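Local coordinates for Lin2004 protein (Listeria innocua, PDB 2HUJ) that is of unknown function but adopts a four-helical bundle fold that represents a novel family of bacterial proteins, at residues 35-40 with 117-122; 27-32 with 124-129; 62-67 with 97-102. All blocks are in the same frame, centred on the assembly; numbering follows the deposited sequence.

How the contacts relate
All three contacts join helices of one four-helical bundle, and all are mainly buried. Contacts 1 and 2 tie the same two elements, helix 16-45 and helix 112-137, at successive levels with centres about 11 Å apart; contact 3 joins the other pair, helix 52-81 and helix 88-104. Their chemistry differs with place. Contact 1 is a single aromatic stack, contact 2 is aliphatic packing between leucines and a threonine methyl, and contact 3 sets small residues inside and a lysine-glutamine bond at its rim. Polar side chains join the pairs: N36 of contact 1 reaches T101 of contact 3, and Q28 of contact 2 reaches R65.

Contact 1 of 3, residues 35-40 with 117-122; sequences KNWELY and DHYQST
W37 and Y119 lay their rings face to face, and this one pair carries the whole contact between helix 16-45 and helix 112-137 at this level of the four-helical bundle. Along 35-40, N36 comes just before W37; its side-chain amide bonds with Q32 of its own helix and with T101, tying the segment to helix 88-104. W37 follows, with the closest backbone approach of the two segments, its CA 6.7 Å from CA of Y119. Its indole CG stands anti to the backbone N (chi1 179°), which sends the ring along the gap between the helices. The five-membered ring then lies over the phenol of Y119, centroids 3.8 Å apart and planes only 3° from parallel. W37 CB adds a CH-pi contact, 3.9 Å from the centroid of the Y119 ring and over the same face, and approaches Y119 CD1 to 3.6 Å. Toward the other end of the phenol, W37 CD1 lies 3.6 Å from Y119 CZ. L116, one turn before Y119, also packs against W37. Past W37, Y40 touches Y112, while its OH bonds with S110 O.

The phenol is held over one face by the indole and at its OH by hydrogen bonds with E34 and K123, from the two helices that the stack joins. Buried aromatic surface is thus combined with a polar end that has partners, which should restrict the tilt and sliding of the ring.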
ATOM      1  N   LYS A  35      -1.554  -5.893   6.056  1.00 27.75           N
ATOM      2  CA  LYS A  35      -0.993  -7.234   6.105  1.00 28.07           C
ATOM      3  C   LYS A  35       0.490  -7.169   6.447  1.00 28.00           C
ATOM      4  O   LYS A  35       0.956  -7.954   7.294  1.00 25.78           O
ATOM      5  CB  LYS A  35      -1.160  -7.971   4.781  1.00 28.80           C
ATOM      6  CG  LYS A  35      -2.545  -8.425   4.434  1.00 33.75           C
ATOM      7  CD  LYS A  35      -2.483  -9.225   3.127  1.00 33.48           C
ATOM      8  CE  LYS A  35      -3.843  -9.540   2.543  1.00 44.81           C
ATOM      9  NZ  LYS A  35      -3.679 -10.285   1.240  1.00 40.07           N
ATOM     10  N   ASN A  36       1.213  -6.230   5.827  1.00 25.68           N
ATOM     11  CA  ASN A  36       2.648  -6.072   6.098  1.00 25.09           C
ATOM     12  C   ASN A  36       2.884  -5.795   7.557  1.00 26.57           C
ATOM     13  O   ASN A  36       3.763  -6.383   8.206  1.00 25.36           O
ATOM     14  CB  ASN A  36       3.243  -4.918   5.285  1.00 26.17           C
ATOM     15  CG  ASN A  36       3.217  -5.153   3.760  1.00 26.06           C
ATOM     16  OD1 ASN A  36       2.809  -6.206   3.260  1.00 27.01           O
ATOM     17  ND2 ASN A  36       3.666  -4.128   3.033  1.00 27.73           N
ATOM     18  N   TRP A  37       2.102  -4.859   8.085  1.00 26.47           N
ATOM     19  CA  TRP A  37       2.265  -4.400   9.469  1.00 26.88           C
ATOM     20  C   TRP A  37       1.926  -5.518  10.441  1.00 26.69           C
ATOM     21  O   TRP A  37       2.639  -5.751  11.412  1.00 24.33           O
ATOM     22  CB  TRP A  37       1.345  -3.199   9.675  1.00 28.32           C
ATOM     23  CG  TRP A  37       1.346  -2.584  11.028  1.00 25.10           C
ATOM     24  CD1 TRP A  37       0.278  -2.440  11.843  1.00 30.22           C
ATOM     25  CD2 TRP A  37       2.468  -1.976  11.720  1.00 23.81           C
ATOM     26  NE1 TRP A  37       0.645  -1.785  12.991  1.00 28.45           N
ATOM     27  CE2 TRP A  37       1.977  -1.493  12.951  1.00 29.99           C
ATOM     28  CE3 TRP A  37       3.821  -1.807  11.416  1.00 30.23           C
ATOM     29  CZ2 TRP A  37       2.806  -0.877  13.912  1.00 29.84           C
ATOM     30  CZ3 TRP A  37       4.645  -1.171  12.364  1.00 29.58           C
ATOM     31  CH2 TRP A  37       4.130  -0.713  13.578  1.00 29.18           C
ATOM     32  N   GLU A  38       0.836  -6.230  10.189  1.00 27.83           N
ATOM     33  CA  GLU A  38       0.466  -7.324  11.088  1.00 29.14           C
ATOM     34  C   GLU A  38       1.439  -8.492  11.047  1.00 26.71           C
ATOM     35  O   GLU A  38       1.708  -9.090  12.084  1.00 28.18           O
ATOM     36  CB  GLU A  38      -0.952  -7.813  10.813  1.00 27.75           C
ATOM     37  CG  GLU A  38      -2.044  -6.737  11.064  1.00 39.19           C
ATOM     38  CD  GLU A  38      -2.167  -6.303  12.533  1.00 54.06           C
ATOM     39  OE1 GLU A  38      -1.815  -7.100  13.451  1.00 57.18           O
ATOM     40  OE2 GLU A  38      -2.623  -5.158  12.763  1.00 57.11           O
ATOM     41  N   LEU A  39       1.991  -8.798   9.879  1.00 26.96           N
ATOM     42  CA  LEU A  39       3.014  -9.848   9.774  1.00 26.25           C
ATOM     43  C   LEU A  39       4.258  -9.443  10.562  1.00 25.67           C
ATOM     44  O   LEU A  39       4.807 -10.233  11.325  1.00 26.01           O
ATOM     45  CB  LEU A  39       3.359 -10.137   8.299  1.00 26.79           C
ATOM     46  CG  LEU A  39       4.458 -11.176   8.033  1.00 29.05           C
ATOM     47  CD1 LEU A  39       4.079 -12.500   8.665  1.00 30.79           C
ATOM     48  CD2 LEU A  39       4.672 -11.334   6.549  1.00 28.67           C
ATOM     49  N   TYR A  40       4.666  -8.188  10.392  1.00 23.36           N
ATOM     50  CA  TYR A  40       5.831  -7.654  11.102  1.00 23.84           C
ATOM     51  C   TYR A  40       5.641  -7.777  12.597  1.00 25.52           C
ATOM     52  O   TYR A  40       6.528  -8.299  13.315  1.00 25.24           O
ATOM     53  CB  TYR A  40       6.088  -6.217  10.682  1.00 24.57           C
ATOM     54  CG  TYR A  40       7.103  -5.504  11.536  1.00 23.48           C
ATOM     55  CD1 TYR A  40       8.405  -5.962  11.654  1.00 27.00           C
ATOM     56  CD2 TYR A  40       6.737  -4.388  12.279  1.00 25.12           C
ATOM     57  CE1 TYR A  40       9.341  -5.292  12.444  1.00 27.89           C
ATOM     58  CE2 TYR A  40       7.662  -3.742  13.092  1.00 25.72           C
ATOM     59  CZ  TYR A  40       8.957  -4.183  13.171  1.00 24.18           C
ATOM     60  OH  TYR A  40       9.838  -3.510  13.988  1.00 25.69           O
ATOM     61  N   ASP A 117       6.939   4.263  10.496  1.00 27.12           N
ATOM     62  CA  ASP A 117       6.850   5.481   9.695  1.00 25.99           C
ATOM     63  C   ASP A 117       6.473   5.193   8.256  1.00 26.76           C
ATOM     64  O   ASP A 117       5.712   5.946   7.654  1.00 25.98           O
ATOM     65  CB  ASP A 117       8.135   6.300   9.766  1.00 27.39           C
ATOM     66  CG  ASP A 117       8.350   6.988  11.122  1.00 29.12           C
ATOM     67  OD1 ASP A 117       7.431   7.091  11.983  1.00 24.30           O
ATOM     68  OD2 ASP A 117       9.489   7.469  11.335  1.00 26.44           O
ATOM     69  N   HIS A 118       7.004   4.092   7.724  1.00 23.62           N
ATOM     70  CA  HIS A 118       6.629   3.624   6.365  1.00 26.30           C
ATOM     71  C   HIS A 118       5.206   3.145   6.287  1.00 27.35           C
ATOM     72  O   HIS A 118       4.473   3.474   5.328  1.00 28.40           O
ATOM     73  CB  HIS A 118       7.611   2.592   5.902  1.00 25.63           C
ATOM     74  CG  HIS A 118       8.910   3.195   5.484  1.00 27.29           C
ATOM     75  ND1 HIS A 118       9.807   3.711   6.400  1.00 30.13           N
ATOM     76  CD2 HIS A 118       9.388   3.528   4.255  1.00 29.72           C
ATOM     77  CE1 HIS A 118      10.832   4.253   5.752  1.00 34.35           C
ATOM     78  NE2 HIS A 118      10.603   4.154   4.450  1.00 30.32           N
ATOM     79  N   TYR A 119       4.809   2.343   7.268  1.00 25.55           N
ATOM     80  CA  TYR A 119       3.423   1.860   7.333  1.00 25.04           C
ATOM     81  C   TYR A 119       2.449   3.037   7.412  1.00 25.63           C
ATOM     82  O   TYR A 119       1.452   3.099   6.679  1.00 25.57           O
ATOM     83  CB  TYR A 119       3.249   0.934   8.562  1.00 26.22           C
ATOM     84  CG  TYR A 119       1.805   0.747   9.034  1.00 25.08           C
ATOM     85  CD1 TYR A 119       0.873   0.049   8.258  1.00 25.92           C
ATOM     86  CD2 TYR A 119       1.393   1.226  10.261  1.00 28.65           C
ATOM     87  CE1 TYR A 119      -0.433  -0.135   8.708  1.00 27.48           C
ATOM     88  CE2 TYR A 119       0.102   1.056  10.703  1.00 29.94           C
ATOM     89  CZ  TYR A 119      -0.812   0.385   9.908  1.00 28.59           C
ATOM     90  OH  TYR A 119      -2.091   0.241  10.384  1.00 28.41           O
ATOM     91  N   GLN A 120       2.716   3.980   8.307  1.00 24.67           N
ATOM     92  CA  GLN A 120       1.772   5.089   8.518  1.00 23.12           C
ATOM     93  C   GLN A 120       1.724   6.046   7.336  1.00 25.25           C
ATOM     94  O   GLN A 120       0.645   6.536   6.972  1.00 24.93           O
ATOM     95  CB  GLN A 120       2.113   5.848   9.796  1.00 24.17           C
ATOM     96  CG  GLN A 120       1.791   5.027  11.028  1.00 23.26           C
ATOM     97  CD  GLN A 120       1.871   5.761  12.347  1.00 27.20           C
ATOM     98  OE1 GLN A 120       2.788   6.567  12.600  1.00 29.70           O
ATOM     99  NE2 GLN A 120       0.937   5.427  13.250  1.00 26.24           N
ATOM    100  N   SER A 121       2.876   6.312   6.724  1.00 23.68           N
ATOM    101  CA  SER A 121       2.932   7.217   5.579  1.00 22.71           C
ATOM    102  C   SER A 121       2.015   6.695   4.464  1.00 24.50           C
ATOM    103  O   SER A 121       1.206   7.433   3.904  1.00 25.86           O
ATOM    104  CB  SER A 121       4.370   7.353   5.068  1.00 24.98           C
ATOM    105  OG  SER A 121       4.413   8.153   3.900  1.00 26.75           O
ATOM    106  N   THR A 122       2.151   5.420   4.125  1.00 24.70           N
ATOM    107  CA  THR A 122       1.267   4.809   3.146  1.00 25.35           C
ATOM    108  C   THR A 122      -0.186   4.868   3.527  1.00 27.61           C
ATOM    109  O   THR A 122      -1.049   5.212   2.702  1.00 24.33           O
ATOM    110  CB  THR A 122       1.684   3.348   2.894  1.00 27.54           C
ATOM    111  OG1 THR A 122       3.005   3.349   2.337  1.00 29.04           O
ATOM    112  CG2 THR A 122       0.743   2.701   1.912  1.00 27.12           C
TER

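Contact 2 of 3, residues 27-32 with 124-129; sequences EQLLLQ and YTLTRV
L126 reaches from helix 112-137 toward L29 and L30 of helix 16-45, where the two segments run antiparallel, at 156°, with axes 9.8 Å apart. The tight part lies around this leucine, which is gripped at two points. Its CB meets the branch of L30, 3.6 Å from L30 CG, and the two side chains slide past each other in opposite directions. Its CD1 goes further, to the branch of L29, 3.6 Å from L29 CG, where the side chains cross at about a right angle. The helical step between the two leucines of 27-32, together with their different first torsions, brings them to different parts of L126: CG of L29 is anti to the backbone N (chi1 -170°), whereas CG of L30 lies beside its backbone N (chi1 -80°). The other two helices complete the surroundings, F70 of helix 52-81 touching L126 and C95 and V98 of helix 88-104 touching L29.

The looser flank is formed by T127, which is partly exposed. It offers one methyl, CG2, 3.7 Å from L30 CD2, and the side chains again cross nearly at right angles. With CG2 beside the backbone N, OG1 is left to its own helix, where it bonds with K123 O and has Y124 O as a second acceptor within reach.

The contacts across the interface are apolar, leucine on leucine with a threonine methyl, in the interior of a helical bundle. Its hold is therefore one of shape and hydrophobic burial, and T127 adds a methyl at the flank while its hydroxyl bonds to the backbone of its own helix.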
ATOM      1  N   GLU A  27      -8.342   0.407  -1.844  1.00 25.31           N
ATOM      2  CA  GLU A  27      -8.716  -0.408  -0.669  1.00 26.12           C
ATOM      3  C   GLU A  27      -7.841  -1.660  -0.592  1.00 23.78           C
ATOM      4  O   GLU A  27      -7.341  -2.073   0.474  1.00 26.23           O
ATOM      5  CB  GLU A  27     -10.206  -0.767  -0.719  1.00 26.41           C
ATOM      6  CG  GLU A  27     -11.063   0.487  -0.455  1.00 28.67           C
ATOM      7  CD  GLU A  27     -12.533   0.346  -0.782  1.00 37.55           C
ATOM      8  OE1 GLU A  27     -12.937  -0.683  -1.365  1.00 41.92           O
ATOM      9  OE2 GLU A  27     -13.260   1.313  -0.434  1.00 45.62           O
ATOM     10  N   GLN A  28      -7.619  -2.263  -1.744  1.00 25.51           N
ATOM     11  CA  GLN A  28      -6.809  -3.460  -1.805  1.00 27.33           C
ATOM     12  C   GLN A  28      -5.380  -3.150  -1.358  1.00 25.96           C
ATOM     13  O   GLN A  28      -4.770  -3.915  -0.602  1.00 26.12           O
ATOM     14  CB  GLN A  28      -6.828  -4.006  -3.229  1.00 28.28           C
ATOM     15  CG  GLN A  28      -5.945  -5.187  -3.437  1.00 31.73           C
ATOM     16  CD  GLN A  28      -6.730  -6.448  -3.366  1.00 49.55           C
ATOM     17  OE1 GLN A  28      -7.061  -7.025  -4.387  1.00 59.82           O
ATOM     18  NE2 GLN A  28      -7.094  -6.851  -2.166  1.00 51.52           N
ATOM     19  N   LEU A  29      -4.838  -2.027  -1.819  1.00 25.34           N
ATOM     20  CA  LEU A  29      -3.481  -1.635  -1.435  1.00 24.75           C
ATOM     21  C   LEU A  29      -3.363  -1.268   0.054  1.00 26.02           C
ATOM     22  O   LEU A  29      -2.358  -1.605   0.697  1.00 25.80           O
ATOM     23  CB  LEU A  29      -2.988  -0.503  -2.320  1.00 24.20           C
ATOM     24  CG  LEU A  29      -1.498  -0.149  -2.184  1.00 24.44           C
ATOM     25  CD1 LEU A  29      -0.573  -1.366  -2.395  1.00 28.99           C
ATOM     26  CD2 LEU A  29      -1.120   0.961  -3.147  1.00 27.30           C
ATOM     27  N   LEU A  30      -4.374  -0.580   0.583  1.00 25.92           N
ATOM     28  CA  LEU A  30      -4.477  -0.348   2.037  1.00 26.42           C
ATOM     29  C   LEU A  30      -4.472  -1.635   2.830  1.00 26.48           C
ATOM     30  O   LEU A  30      -3.793  -1.769   3.847  1.00 24.73           O
ATOM     31  CB  LEU A  30      -5.705   0.447   2.382  1.00 25.47           C
ATOM     32  CG  LEU A  30      -5.620   1.961   2.176  1.00 26.28           C
ATOM     33  CD1 LEU A  30      -7.010   2.521   2.088  1.00 29.94           C
ATOM     34  CD2 LEU A  30      -4.851   2.566   3.366  1.00 26.41           C
ATOM     35  N   LEU A  31      -5.215  -2.619   2.351  1.00 23.88           N
ATOM     36  CA  LEU A  31      -5.238  -3.928   2.991  1.00 26.13           C
ATOM     37  C   LEU A  31      -3.874  -4.623   2.971  1.00 24.37           C
ATOM     38  O   LEU A  31      -3.443  -5.216   3.985  1.00 26.14           O
ATOM     39  CB  LEU A  31      -6.311  -4.825   2.336  1.00 23.68           C
ATOM     40  CG  LEU A  31      -6.709  -6.060   3.129  1.00 31.09           C
ATOM     41  CD1 LEU A  31      -7.488  -5.628   4.404  1.00 35.31           C
ATOM     42  CD2 LEU A  31      -7.551  -7.030   2.299  1.00 33.35           C
ATOM     43  N   GLN A  32      -3.179  -4.536   1.840  1.00 25.58           N
ATOM     44  CA  GLN A  32      -1.823  -5.061   1.766  1.00 25.18           C
ATOM     45  C   GLN A  32      -0.923  -4.411   2.803  1.00 25.29           C
ATOM     46  O   GLN A  32      -0.107  -5.082   3.452  1.00 26.38           O
ATOM     47  CB  GLN A  32      -1.236  -4.895   0.362  1.00 26.72           C
ATOM     48  CG  GLN A  32       0.185  -5.437   0.214  1.00 28.74           C
ATOM     49  CD  GLN A  32       0.285  -6.949   0.439  1.00 32.19           C
ATOM     50  OE1 GLN A  32      -0.372  -7.690  -0.253  1.00 29.47           O
ATOM     51  NE2 GLN A  32       1.102  -7.399   1.423  1.00 28.21           N
ATOM     52  N   TYR A 124      -1.699   6.970   5.473  1.00 24.44           N
ATOM     53  CA  TYR A 124      -2.137   8.372   5.350  1.00 24.09           C
ATOM     54  C   TYR A 124      -2.453   8.768   3.921  1.00 25.35           C
ATOM     55  O   TYR A 124      -3.545   9.257   3.624  1.00 26.62           O
ATOM     56  CB  TYR A 124      -1.145   9.329   6.017  1.00 28.03           C
ATOM     57  CG  TYR A 124      -0.964   9.106   7.511  1.00 28.94           C
ATOM     58  CD1 TYR A 124      -1.938   8.428   8.290  1.00 31.29           C
ATOM     59  CD2 TYR A 124       0.171   9.550   8.158  1.00 23.10           C
ATOM     60  CE1 TYR A 124      -1.741   8.189   9.657  1.00 33.97           C
ATOM     61  CE2 TYR A 124       0.363   9.350   9.523  1.00 26.66           C
ATOM     62  CZ  TYR A 124      -0.590   8.667  10.267  1.00 31.23           C
ATOM     63  OH  TYR A 124      -0.334   8.497  11.607  1.00 33.71           O
ATOM     64  N   THR A 125      -1.538   8.493   3.025  1.00 23.01           N
ATOM     65  CA  THR A 125      -1.695   8.876   1.624  1.00 26.40           C
ATOM     66  C   THR A 125      -2.877   8.148   0.988  1.00 25.92           C
ATOM     67  O   THR A 125      -3.691   8.753   0.285  1.00 26.12           O
ATOM     68  CB  THR A 125      -0.406   8.581   0.863  1.00 27.41           C
ATOM     69  OG1 THR A 125       0.668   9.379   1.408  1.00 30.00           O
ATOM     70  CG2 THR A 125      -0.564   8.866  -0.647  1.00 27.46           C
ATOM     71  N   LEU A 126      -2.969   6.841   1.218  1.00 24.48           N
ATOM     72  CA  LEU A 126      -3.998   6.046   0.540  1.00 24.40           C
ATOM     73  C   LEU A 126      -5.369   6.268   1.161  1.00 23.68           C
ATOM     74  O   LEU A 126      -6.402   6.200   0.458  1.00 26.25           O
ATOM     75  CB  LEU A 126      -3.627   4.549   0.560  1.00 24.39           C
ATOM     76  CG  LEU A 126      -2.370   4.176  -0.220  1.00 26.31           C
ATOM     77  CD1 LEU A 126      -2.151   2.704  -0.161  1.00 27.93           C
ATOM     78  CD2 LEU A 126      -2.386   4.673  -1.637  1.00 27.58           C
ATOM     79  N   THR A 127      -5.423   6.521   2.469  1.00 24.83           N
ATOM     80  CA  THR A 127      -6.716   6.844   3.074  1.00 25.70           C
ATOM     81  C   THR A 127      -7.224   8.192   2.532  1.00 25.75           C
ATOM     82  O   THR A 127      -8.416   8.360   2.328  1.00 28.26           O
ATOM     83  CB  THR A 127      -6.721   6.804   4.619  1.00 26.89           C
ATOM     84  OG1 THR A 127      -5.775   7.736   5.148  1.00 35.83           O
ATOM     85  CG2 THR A 127      -6.418   5.453   5.134  1.00 26.51           C
ATOM     86  N   ARG A 128      -6.313   9.125   2.253  1.00 26.49           N
ATOM     87  CA  ARG A 128      -6.710  10.417   1.697  1.00 30.05           C
ATOM     88  C   ARG A 128      -7.351  10.181   0.318  1.00 29.13           C
ATOM     89  O   ARG A 128      -8.396  10.754   0.016  1.00 27.26           O
ATOM     90  CB  ARG A 128      -5.537  11.386   1.644  1.00 28.54           C
ATOM     91  CG  ARG A 128      -5.801  12.684   0.863  1.00 38.04           C
ATOM     92  CD  ARG A 128      -4.728  13.749   1.156  1.00 38.82           C
ATOM     93  NE  ARG A 128      -4.902  14.368   2.468  1.00 54.45           N
ATOM     94  N   VAL A 129      -6.745   9.298  -0.485  1.00 25.08           N
ATOM     95  CA  VAL A 129      -7.255   8.961  -1.811  1.00 26.70           C
ATOM     96  C   VAL A 129      -8.630   8.264  -1.699  1.00 25.23           C
ATOM     97  O   VAL A 129      -9.586   8.628  -2.366  1.00 27.36           O
ATOM     98  CB  VAL A 129      -6.280   8.046  -2.580  1.00 26.60           C
ATOM     99  CG1 VAL A 129      -6.907   7.534  -3.871  1.00 26.25           C
ATOM    100  CG2 VAL A 129      -4.979   8.779  -2.914  1.00 29.11           C
TER

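Contact 3 of 3, residues 62-67 with 97-102; sequences EAKRCA and NVQMTA
A63 points its CB directly at helix 88-104, meeting A102 CB at 3.9 Å, in a nearly antiparallel helix pair of the four-helical bundle. The short segments run at 173° to each other with axes 9.3 Å apart. V98, also directed across the gap, brings its CG1 to 4.2 Å from A63 CB. These two partners lie a helical turn apart, so the alanine methyl faces both successive turns of 97-102. Q32 of helix 16-45 packs on both A63 and V98 and links this layer with the rest of the core.

At the rim the side chains are longer and meet by a different route. K64 and Q99 both leave their helices with CG anti to the backbone N, but the lysine chain bends at chi2 and again near its end, while the glutamine stays extended. They cross obliquely, and in the lysine conformer described K64 NZ gives a hydrogen bond to Q99 OE1 at 2.9 Å. The ammonium lies off to the side of the carbonyl, with a C=O...N angle of 125°, and is tilted from its plane.

Beside this packing, R65 also bonds through NH2 with Q28 OE1 of helix 16-45, and it grips E62 side-on within their own helix, NE to one carboxylate oxygen and NH2 to the other. Of the two bonds to the carboxylate, the NH2 one is almost straight: R65 NH2 to E62 OE2 is 3.0 Å, with an N-H...O angle of 174°.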
ATOM      1  N   GLU A  62       2.439 -10.598  -4.450  1.00 27.39           N
ATOM      2  CA  GLU A  62       1.071 -10.104  -4.295  1.00 30.43           C
ATOM      3  C   GLU A  62       1.085  -8.594  -3.930  1.00 29.77           C
ATOM      4  O   GLU A  62       0.318  -7.806  -4.475  1.00 28.50           O
ATOM      5  CB  GLU A  62       0.340 -10.952  -3.247  1.00 28.95           C
ATOM      6  CG  GLU A  62      -0.960 -10.382  -2.666  1.00 29.48           C
ATOM      7  CD  GLU A  62      -2.056 -10.233  -3.682  1.00 39.71           C
ATOM      8  OE1 GLU A  62      -1.923 -10.803  -4.800  1.00 36.27           O
ATOM      9  OE2 GLU A  62      -3.045  -9.529  -3.374  1.00 39.37           O
ATOM     10  N   ALA A  63       1.966  -8.188  -3.014  1.00 28.85           N
ATOM     11  CA  ALA A  63       2.132  -6.763  -2.728  1.00 28.25           C
ATOM     12  C   ALA A  63       2.470  -5.922  -3.970  1.00 30.88           C
ATOM     13  O   ALA A  63       1.883  -4.848  -4.192  1.00 29.99           O
ATOM     14  CB  ALA A  63       3.195  -6.549  -1.634  1.00 26.41           C
ATOM     15  N   LYS A  64       3.365  -6.432  -4.801  1.00 31.27           N
ATOM     16  CA  LYS A  64       3.755  -5.758  -6.049  1.00 31.93           C
ATOM     17  C   LYS A  64       2.569  -5.669  -7.026  1.00 30.10           C
ATOM     18  O   LYS A  64       2.381  -4.648  -7.673  1.00 31.15           O
ATOM     19  CB  LYS A  64       4.911  -6.518  -6.709  0.50 33.13           C
ATOM     20  CG  LYS A  64       5.490  -5.862  -7.964  0.50 34.72           C
ATOM     21  CD  LYS A  64       6.104  -4.518  -7.671  0.50 31.96           C
ATOM     22  CE  LYS A  64       7.210  -4.170  -8.663  0.50 37.43           C
ATOM     23  NZ  LYS A  64       8.303  -3.316  -8.092  0.50 32.34           N
ATOM     24  N   ARG A  65       1.793  -6.739  -7.136  1.00 32.81           N
ATOM     25  CA  ARG A  65       0.570  -6.756  -7.967  1.00 31.09           C
ATOM     26  C   ARG A  65      -0.395  -5.664  -7.483  1.00 28.90           C
ATOM     27  O   ARG A  65      -0.922  -4.912  -8.289  1.00 30.28           O
ATOM     28  CB  ARG A  65      -0.106  -8.137  -7.920  1.00 33.72           C
ATOM     29  CG  ARG A  65      -1.447  -8.208  -8.679  1.00 38.57           C
ATOM     30  CD  ARG A  65      -2.291  -9.441  -8.277  1.00 42.39           C
ATOM     31  NE  ARG A  65      -2.993  -9.258  -6.998  1.00 51.89           N
ATOM     32  CZ  ARG A  65      -4.219  -8.746  -6.857  1.00 58.56           C
ATOM     33  NH1 ARG A  65      -4.927  -8.332  -7.905  1.00 62.44           N
ATOM     34  NH2 ARG A  65      -4.747  -8.641  -5.645  1.00 54.86           N
ATOM     35  N   CYS A  66      -0.593  -5.563  -6.161  1.00 28.47           N
ATOM     36  CA  CYS A  66      -1.467  -4.555  -5.599  1.00 27.04           C
ATOM     37  C   CYS A  66      -0.954  -3.175  -5.971  1.00 27.47           C
ATOM     38  O   CYS A  66      -1.754  -2.299  -6.363  1.00 28.89           O
ATOM     39  CB  CYS A  66      -1.598  -4.672  -4.063  1.00 27.01           C
ATOM     40  SG  CYS A  66      -2.450  -6.174  -3.499  1.00 33.94           S
ATOM     41  N   ALA A  67       0.354  -2.954  -5.833  1.00 26.17           N
ATOM     42  CA  ALA A  67       0.909  -1.612  -6.067  1.00 28.86           C
ATOM     43  C   ALA A  67       0.814  -1.237  -7.525  1.00 28.23           C
ATOM     44  O   ALA A  67       0.392  -0.125  -7.874  1.00 28.36           O
ATOM     45  CB  ALA A  67       2.356  -1.516  -5.584  1.00 30.95           C
ATOM     46  N   ASN A  97       6.877   2.100  -0.428  1.00 25.75           N
ATOM     47  CA  ASN A  97       6.848   1.723   0.995  1.00 27.31           C
ATOM     48  C   ASN A  97       6.238   0.353   1.208  1.00 27.72           C
ATOM     49  O   ASN A  97       6.657  -0.401   2.076  1.00 27.49           O
ATOM     50  CB  ASN A  97       6.024   2.723   1.820  1.00 28.44           C
ATOM     51  CG  ASN A  97       6.635   4.114   1.868  1.00 26.39           C
ATOM     52  OD1 ASN A  97       7.815   4.290   1.590  1.00 26.85           O
ATOM     53  ND2 ASN A  97       5.822   5.117   2.192  1.00 27.30           N
ATOM     54  N   VAL A  98       5.168   0.071   0.468  1.00 27.11           N
ATOM     55  CA  VAL A  98       4.482  -1.208   0.595  1.00 26.14           C
ATOM     56  C   VAL A  98       5.405  -2.352   0.190  1.00 27.60           C
ATOM     57  O   VAL A  98       5.418  -3.395   0.830  1.00 29.75           O
ATOM     58  CB  VAL A  98       3.228  -1.232  -0.253  1.00 25.10           C
ATOM     59  CG1 VAL A  98       2.562  -2.614  -0.207  1.00 27.84           C
ATOM     60  CG2 VAL A  98       2.217  -0.188   0.254  1.00 28.64           C
ATOM     61  N   GLN A  99       6.208  -2.159  -0.854  1.00 29.07           N
ATOM     62  CA  GLN A  99       7.126  -3.218  -1.258  1.00 30.35           C
ATOM     63  C   GLN A  99       8.225  -3.409  -0.197  1.00 29.32           C
ATOM     64  O   GLN A  99       8.544  -4.549   0.178  1.00 29.58           O
ATOM     65  CB  GLN A  99       7.738  -2.954  -2.632  1.00 30.80           C
ATOM     66  CG  GLN A  99       8.817  -4.003  -2.998  1.00 37.34           C
ATOM     67  CD  GLN A  99       9.130  -4.059  -4.477  1.00 36.15           C
ATOM     68  OE1 GLN A  99       8.227  -4.216  -5.299  1.00 44.64           O
ATOM     69  NE2 GLN A  99      10.414  -3.894  -4.828  1.00 34.03           N
HETATM   70  N   MSE A 100       8.804  -2.310   0.295  1.00 28.56           N
HETATM   71  CA  MSE A 100       9.853  -2.383   1.302  1.00 28.36           C
HETATM   72  C   MSE A 100       9.392  -3.089   2.581  1.00 29.30           C
HETATM   73  O   MSE A 100      10.110  -3.944   3.135  1.00 29.27           O
HETATM   74  CB  MSE A 100      10.342  -0.995   1.692  1.00 33.05           C
HETATM   75  CG  MSE A 100      11.110  -0.288   0.662  1.00 36.32           C
HETATM   76 SE   MSE A 100      11.344   1.574   1.475  0.75 41.25          SE
HETATM   77  CE  MSE A 100      10.574   2.300   0.386  1.00 31.93           C
ATOM     78  N   THR A 101       8.233  -2.693   3.073  1.00 29.85           N
ATOM     79  CA  THR A 101       7.669  -3.268   4.294  1.00 29.88           C
ATOM     80  C   THR A 101       7.200  -4.722   4.092  1.00 29.47           C
ATOM     81  O   THR A 101       7.260  -5.526   5.030  1.00 29.42           O
ATOM     82  CB  THR A 101       6.561  -2.390   4.907  1.00 29.24           C
ATOM     83  OG1 THR A 101       5.525  -2.119   3.962  1.00 25.77           O
ATOM     84  CG2 THR A 101       7.157  -1.067   5.448  1.00 31.59           C
ATOM     85  N   ALA A 102       6.816  -5.081   2.877  1.00 26.80           N
ATOM     86  CA  ALA A 102       6.483  -6.485   2.610  1.00 26.85           C
ATOM     87  C   ALA A 102       7.673  -7.394   2.786  1.00 28.95           C
ATOM     88  O   ALA A 102       7.565  -8.491   3.373  1.00 28.18           O
ATOM     89  CB  ALA A 102       5.904  -6.618   1.214  1.00 23.67           C
TER